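Local coordinates for protein cysteine protease-like virA (Shigella flexneri, PDB 3EB8) that acts as a secreted virulence effector required for bacterial entry into epithelial cells and for subsequent spread within and between them, at residues S80-P84 and K85-L89; I163-P166 and L167-A171; D172-N175 and E176-I179. All blocks are in the same frame, centred on the assembly; numbering follows the deposited sequence.

Interaction 1 (S80-P84 and K85-L89)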
# COMPACT_ATOMS: atom_id res chain seq x y z
N SER A 80 14.76 -5.73 -5.52
CA SER A 80 14.54 -4.34 -5.88
C SER A 80 13.82 -4.21 -7.22
O SER A 80 13.22 -3.18 -7.51
CB SER A 80 15.86 -3.56 -5.89
OG SER A 80 16.70 -3.97 -6.95
N SER A 81 13.83 -5.27 -8.02
CA SER A 81 13.19 -5.20 -9.33
C SER A 81 11.79 -5.82 -9.36
O SER A 81 11.11 -5.75 -10.39
CB SER A 81 14.09 -5.83 -10.39
OG SER A 81 14.13 -7.23 -10.23
N LEU A 82 11.37 -6.45 -8.26
CA LEU A 82 10.01 -6.99 -8.17
C LEU A 82 8.96 -5.87 -8.16
O LEU A 82 9.23 -4.75 -7.75
CB LEU A 82 9.85 -7.88 -6.93
CG LEU A 82 10.62 -9.21 -6.88
CD1 LEU A 82 10.42 -9.88 -5.56
CD2 LEU A 82 10.20 -10.13 -8.01
N PRO A 83 7.74 -6.16 -8.61
CA PRO A 83 6.71 -5.12 -8.56
C PRO A 83 6.24 -4.86 -7.11
O PRO A 83 6.48 -5.69 -6.23
CB PRO A 83 5.55 -5.71 -9.38
CG PRO A 83 6.05 -7.02 -9.91
CD PRO A 83 7.22 -7.45 -9.09
N PRO A 84 5.57 -3.72 -6.88
CA PRO A 84 5.03 -3.37 -5.57
C PRO A 84 3.88 -4.33 -5.19
O PRO A 84 2.72 -3.94 -5.22
CB PRO A 84 4.45 -1.97 -5.79
CG PRO A 84 4.08 -1.98 -7.27
CD PRO A 84 5.27 -2.68 -7.88
N LYS A 85 4.23 -5.56 -4.83
CA LYS A 85 3.23 -6.54 -4.40
C LYS A 85 3.67 -7.13 -3.08
O LYS A 85 4.82 -6.97 -2.67
CB LYS A 85 3.07 -7.65 -5.44
CG LYS A 85 2.65 -7.13 -6.80
CD LYS A 85 2.47 -8.24 -7.80
CE LYS A 85 2.00 -7.67 -9.12
NZ LYS A 85 2.07 -8.67 -10.22
N GLN A 86 2.75 -7.79 -2.40
CA GLN A 86 3.05 -8.41 -1.12
C GLN A 86 3.51 -9.85 -1.33
O GLN A 86 2.74 -10.72 -1.73
CB GLN A 86 1.83 -8.34 -0.20
CG GLN A 86 1.28 -6.93 0.00
CD GLN A 86 0.05 -6.91 0.89
OE1 GLN A 86 -0.98 -7.50 0.56
NE2 GLN A 86 0.15 -6.25 2.04
N PHE A 87 4.79 -10.10 -1.08
CA PHE A 87 5.34 -11.43 -1.21
C PHE A 87 5.65 -12.04 0.16
O PHE A 87 5.95 -11.33 1.12
CB PHE A 87 6.62 -11.43 -2.05
CG PHE A 87 6.40 -11.02 -3.47
CD1 PHE A 87 6.53 -9.70 -3.86
CD2 PHE A 87 6.08 -11.97 -4.43
CE1 PHE A 87 6.32 -9.33 -5.18
CE2 PHE A 87 5.87 -11.60 -5.76
CZ PHE A 87 5.99 -10.29 -6.13
N ASN A 88 5.59 -13.36 0.23
CA ASN A 88 6.05 -14.03 1.42
C ASN A 88 7.57 -14.16 1.39
O ASN A 88 8.10 -15.18 0.95
CB ASN A 88 5.37 -15.39 1.58
CG ASN A 88 5.22 -15.76 3.02
OD1 ASN A 88 5.93 -16.64 3.52
ND2 ASN A 88 4.33 -15.07 3.72
N LEU A 89 8.26 -13.12 1.85
CA LEU A 89 9.72 -13.13 1.88
C LEU A 89 10.26 -13.65 3.22
O LEU A 89 11.43 -13.98 3.33
CB LEU A 89 10.28 -11.75 1.57
CG LEU A 89 9.72 -11.10 0.31
CD1 LEU A 89 10.26 -9.70 0.15
CD2 LEU A 89 10.02 -11.94 -0.91
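Pro83 and Lys85 flank a tight reversal of the backbone, an inverse gamma turn centred on Pro84. The turn is closed by Lys85 N bonding to Pro83 O at 2.7 Å, and the bond is strongly bent, with an N-H...O angle of 131° and the donor above the carbonyl plane. Before the turn, Leu82 and Pro83 are extended; after it the chain enters the short strand 86-87, so the two arms face each other. Phe87 fills the angle between them. With its CG set beside the backbone N and opposite the carbonyl carbon (chi1 -64°), the ring reaches across to the Leu82-Pro83 arm. Leu82 CD1 lies over one ring face, toward the rim, 4.2 Å from Phe87 CE1, while Pro83 O approaches the ring edge in plane, 3.8 Å from the same CE1. The extended Lys85 chain runs past the Pro83 ring, its CE 4.1 Å from Pro83 CB, and its NZ ends on the carbonyls of Asp21 and Phe23. The turn thus links helix 72-81 to strand 86-87, which pairs in parallel with strand 121-123, while Leu82 rests on Met20 of helix 12-21 and the Phe87 ring touches Phe36 and Ala37 of strand 35-41.

Interaction 2 (I163-P166 and L167-A171)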
# COMPACT_ATOMS: atom_id res chain seq x y z
N ILE A 163 -5.47 5.22 -12.01
CA ILE A 163 -5.82 6.57 -12.37
C ILE A 163 -5.72 7.44 -11.14
O ILE A 163 -6.45 7.22 -10.16
CB ILE A 163 -7.26 6.63 -12.89
CG1 ILE A 163 -7.42 5.74 -14.13
CG2 ILE A 163 -7.68 8.06 -13.18
CD1 ILE A 163 -8.88 5.39 -14.44
N GLU A 164 -4.83 8.43 -11.16
CA GLU A 164 -4.76 9.33 -10.02
C GLU A 164 -6.06 10.12 -9.87
O GLU A 164 -6.49 10.82 -10.78
CB GLU A 164 -3.56 10.27 -10.09
CG GLU A 164 -3.55 11.29 -8.95
CD GLU A 164 -2.17 11.87 -8.64
OE1 GLU A 164 -2.00 12.40 -7.52
OE2 GLU A 164 -1.27 11.81 -9.50
N ILE A 165 -6.70 9.96 -8.72
CA ILE A 165 -7.82 10.80 -8.36
C ILE A 165 -7.28 12.09 -7.74
O ILE A 165 -6.62 12.07 -6.70
CB ILE A 165 -8.76 10.10 -7.37
CG1 ILE A 165 -9.25 8.78 -7.96
CG2 ILE A 165 -9.92 11.01 -7.00
CD1 ILE A 165 -10.30 8.09 -7.13
N PRO A 166 -7.55 13.21 -8.39
CA PRO A 166 -7.01 14.48 -7.89
C PRO A 166 -7.41 14.70 -6.44
O PRO A 166 -8.58 14.49 -6.09
CB PRO A 166 -7.67 15.52 -8.80
CG PRO A 166 -8.01 14.76 -10.04
CD PRO A 166 -8.33 13.37 -9.63
N LEU A 167 -6.46 15.12 -5.61
CA LEU A 167 -6.68 15.31 -4.18
C LEU A 167 -7.77 16.34 -3.86
O LEU A 167 -8.52 16.17 -2.90
CB LEU A 167 -5.37 15.69 -3.48
CG LEU A 167 -4.46 14.49 -3.16
CD1 LEU A 167 -3.04 14.94 -2.83
CD2 LEU A 167 -5.04 13.64 -2.03
N LYS A 168 -7.84 17.39 -4.66
CA LYS A 168 -8.86 18.41 -4.46
C LYS A 168 -10.26 17.79 -4.61
O LYS A 168 -11.21 18.17 -3.92
CB LYS A 168 -8.65 19.58 -5.43
CG LYS A 168 -9.77 20.62 -5.45
CD LYS A 168 -9.82 21.41 -4.15
CE LYS A 168 -10.71 22.65 -4.28
NZ LYS A 168 -12.00 22.33 -4.97
N LEU A 169 -10.37 16.83 -5.52
CA LEU A 169 -11.62 16.12 -5.76
C LEU A 169 -11.95 15.22 -4.59
O LEU A 169 -13.12 15.06 -4.24
CB LEU A 169 -11.53 15.29 -7.04
CG LEU A 169 -12.69 14.34 -7.30
CD1 LEU A 169 -14.02 15.10 -7.24
CD2 LEU A 169 -12.51 13.67 -8.65
N ILE A 170 -10.92 14.61 -4.00
CA ILE A 170 -11.15 13.84 -2.79
C ILE A 170 -11.64 14.76 -1.67
O ILE A 170 -12.60 14.43 -0.96
CB ILE A 170 -9.89 13.10 -2.32
CG1 ILE A 170 -9.36 12.16 -3.42
CG2 ILE A 170 -10.18 12.37 -1.00
CD1 ILE A 170 -10.18 10.93 -3.65
N ALA A 171 -10.99 15.91 -1.51
CA ALA A 171 -11.40 16.86 -0.47
C ALA A 171 -12.84 17.34 -0.70
O ALA A 171 -13.60 17.48 0.25
CB ALA A 171 -10.44 18.04 -0.40
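Two isoleucines, Ile165 and Ile170, meet because each is turned toward the other by its torsions. In Ile165 a chi1 of -57° places CG2 opposite the backbone N, where it presents a methyl to the first turn of the helix. Ile170 answers with CG1 beside its own backbone N, pointing back toward the start of the helix, and a chi2 of -73° then turns CD1 outward from the helix, where it meets the Ile165 methyl. The result is a close methyl-to-methyl contact, Ile165 CG2 to Ile170 CD1 at 3.4 Å, with the two side chains at about a right angle. Leu169 adds a looser touch from the neighbouring position on the turn, its CD2 4.1 Å from Ile165 CG2.

The setting is a strand-to-helix junction in which Pro166 occupies the N-cap of helix 167-176. Its carbonyl opens the helical hydrogen bonding: Ile170 N donates to Pro166 O at 3.1 Å, in the carbonyl plane and fairly straight at 151°, and Leu169 N makes a second, weak bond to the same oxygen at 3.0 Å. One carbonyl therefore receives two amides of the first turn. The Pro166 ring also meets Leu169, CB to CB at 4.2 Å.

Upstream, strand 163-164 pairs antiparallel with strand 157-160, and Ile158 of that partner strand touches both Leu167 and Ile170. Leu169 is covered by Phe205, Phe223 and Ile200, the last on helix 194-204, while Ile165 reaches Phe219 of helix 210-221.

Interaction 3 (D172-N175 and E176-I179); sequences DLIN and ELGI
The amide of Asn175 and the carboxylate of Glu176 stand with their planes 57° apart, and the two groups do not pair. Glu176 N lies over one face of the amide, 3.5 Å from Asn175 CG, and on that same side the Glu176 CG methylene comes within 3.8 Å of Asn175 OD1. The Glu176 side chain then extends toward Gln196 and Ile200 of helix 194-204.

Helix 167-176 ends at this point. Leu177 N bonds to Leu173 O at 2.9 Å, nearly along the C=O axis, in the last regular turn. Gly178 then leaves the helix with a positive phi of 82°, and the chain closes a Schellman motif: Ile179 N reaches back to Ile174 O at 2.9 Å, while Gly178 N makes a weak and less certain bond to Asn175 O.

The hydrophobic contact that commonly accompanies this motif is present. Ile179 CD1 packs against Ile174 CG1 at 3.4 Å, from the residue just past the glycine. Ile174 CD1 also touches Leu177 CD1 at 4.0 Å, and the same Leu177 methyl lies 3.8 Å from Leu173 CG. Ile144 of helix 140-149 touches both Ile174 and Ile179, and Ile229 of helix 226-234 both Leu173 and Leu177.

Chemically, the reversal gives Ile174 O an amide partner, and Asn175 O a weaker one, where the helix itself supplies none. Asp172, a turn before the end, has its OD2 in a salt bridge with Lys168 and in a hydrogen bond with Asn204, which probably favours its charged form.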
# COMPACT_ATOMS: atom_id res chain seq x y z
N ASP A 172 -13.20 17.61 -1.95
CA ASP A 172 -14.57 18.03 -2.24
C ASP A 172 -15.58 16.91 -1.93
O ASP A 172 -16.66 17.16 -1.41
CB ASP A 172 -14.72 18.48 -3.69
CG ASP A 172 -14.02 19.79 -3.99
OD1 ASP A 172 -13.61 20.48 -3.03
OD2 ASP A 172 -13.89 20.14 -5.19
N LEU A 173 -15.22 15.67 -2.27
CA LEU A 173 -16.06 14.52 -1.98
C LEU A 173 -16.23 14.32 -0.48
O LEU A 173 -17.34 14.20 0.02
CB LEU A 173 -15.45 13.25 -2.59
CG LEU A 173 -16.10 11.91 -2.23
CD1 LEU A 173 -17.50 11.82 -2.79
CD2 LEU A 173 -15.27 10.74 -2.75
N ILE A 174 -15.12 14.29 0.24
CA ILE A 174 -15.14 13.99 1.66
C ILE A 174 -15.91 15.08 2.40
O ILE A 174 -16.61 14.83 3.38
CB ILE A 174 -13.69 13.78 2.19
CG1 ILE A 174 -13.58 12.45 2.92
CG2 ILE A 174 -13.18 14.97 3.05
CD1 ILE A 174 -13.91 11.28 2.03
N ASN A 175 -15.81 16.30 1.88
CA ASN A 175 -16.52 17.44 2.45
C ASN A 175 -18.04 17.35 2.31
O ASN A 175 -18.78 17.68 3.25
CB ASN A 175 -16.01 18.74 1.82
CG ASN A 175 -16.96 19.90 2.04
OD1 ASN A 175 -17.59 20.39 1.10
ND2 ASN A 175 -17.09 20.33 3.30
N GLU A 176 -18.51 16.93 1.13
CA GLU A 176 -19.93 16.83 0.87
C GLU A 176 -20.52 15.56 1.49
O GLU A 176 -21.71 15.51 1.79
CB GLU A 176 -20.24 16.93 -0.63
CG GLU A 176 -19.75 18.26 -1.23
CD GLU A 176 -20.47 18.65 -2.51
OE1 GLU A 176 -21.11 17.79 -3.14
OE2 GLU A 176 -20.38 19.84 -2.88
N LEU A 177 -19.67 14.56 1.70
CA LEU A 177 -20.05 13.41 2.50
C LEU A 177 -20.20 13.83 3.96
O LEU A 177 -20.62 13.05 4.79
CB LEU A 177 -19.01 12.30 2.39
CG LEU A 177 -19.02 11.46 1.10
CD1 LEU A 177 -17.74 10.65 0.95
CD2 LEU A 177 -20.24 10.53 1.05
N GLY A 178 -19.84 15.08 4.26
CA GLY A 178 -20.02 15.63 5.59
C GLY A 178 -18.93 15.24 6.56
O GLY A 178 -19.06 15.44 7.78
N ILE A 179 -17.84 14.69 6.04
CA ILE A 179 -16.70 14.36 6.89
C ILE A 179 -15.93 15.63 7.25
O ILE A 179 -15.28 16.26 6.40
CB ILE A 179 -15.76 13.32 6.23
CG1 ILE A 179 -16.49 11.98 6.00
CG2 ILE A 179 -14.53 13.12 7.09
CD1 ILE A 179 -15.71 10.95 5.18

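Overall arrangement
Interactions 2 and 3 are the two ends of one helix, 167-176: residues 163-171 start it and residues 172-179 stop it, with centres about 12 Å apart. Both pack against helix 194-204, interaction 2 also against helix 210-221 and interaction 3 against helix 226-234; all three helices belong to the region assigned to tubulin binding (182-273), although neither contact lies within it. Interaction 1 is on the opposite side of the chain's centre, its centre about 27 Å from that of interaction 2 and 35 Å from that of interaction 3. Interactions 1 and 2 never touch, their nearest atoms being about 13 Å apart, yet strands 86-87 and 163-164 share the mixed sheet.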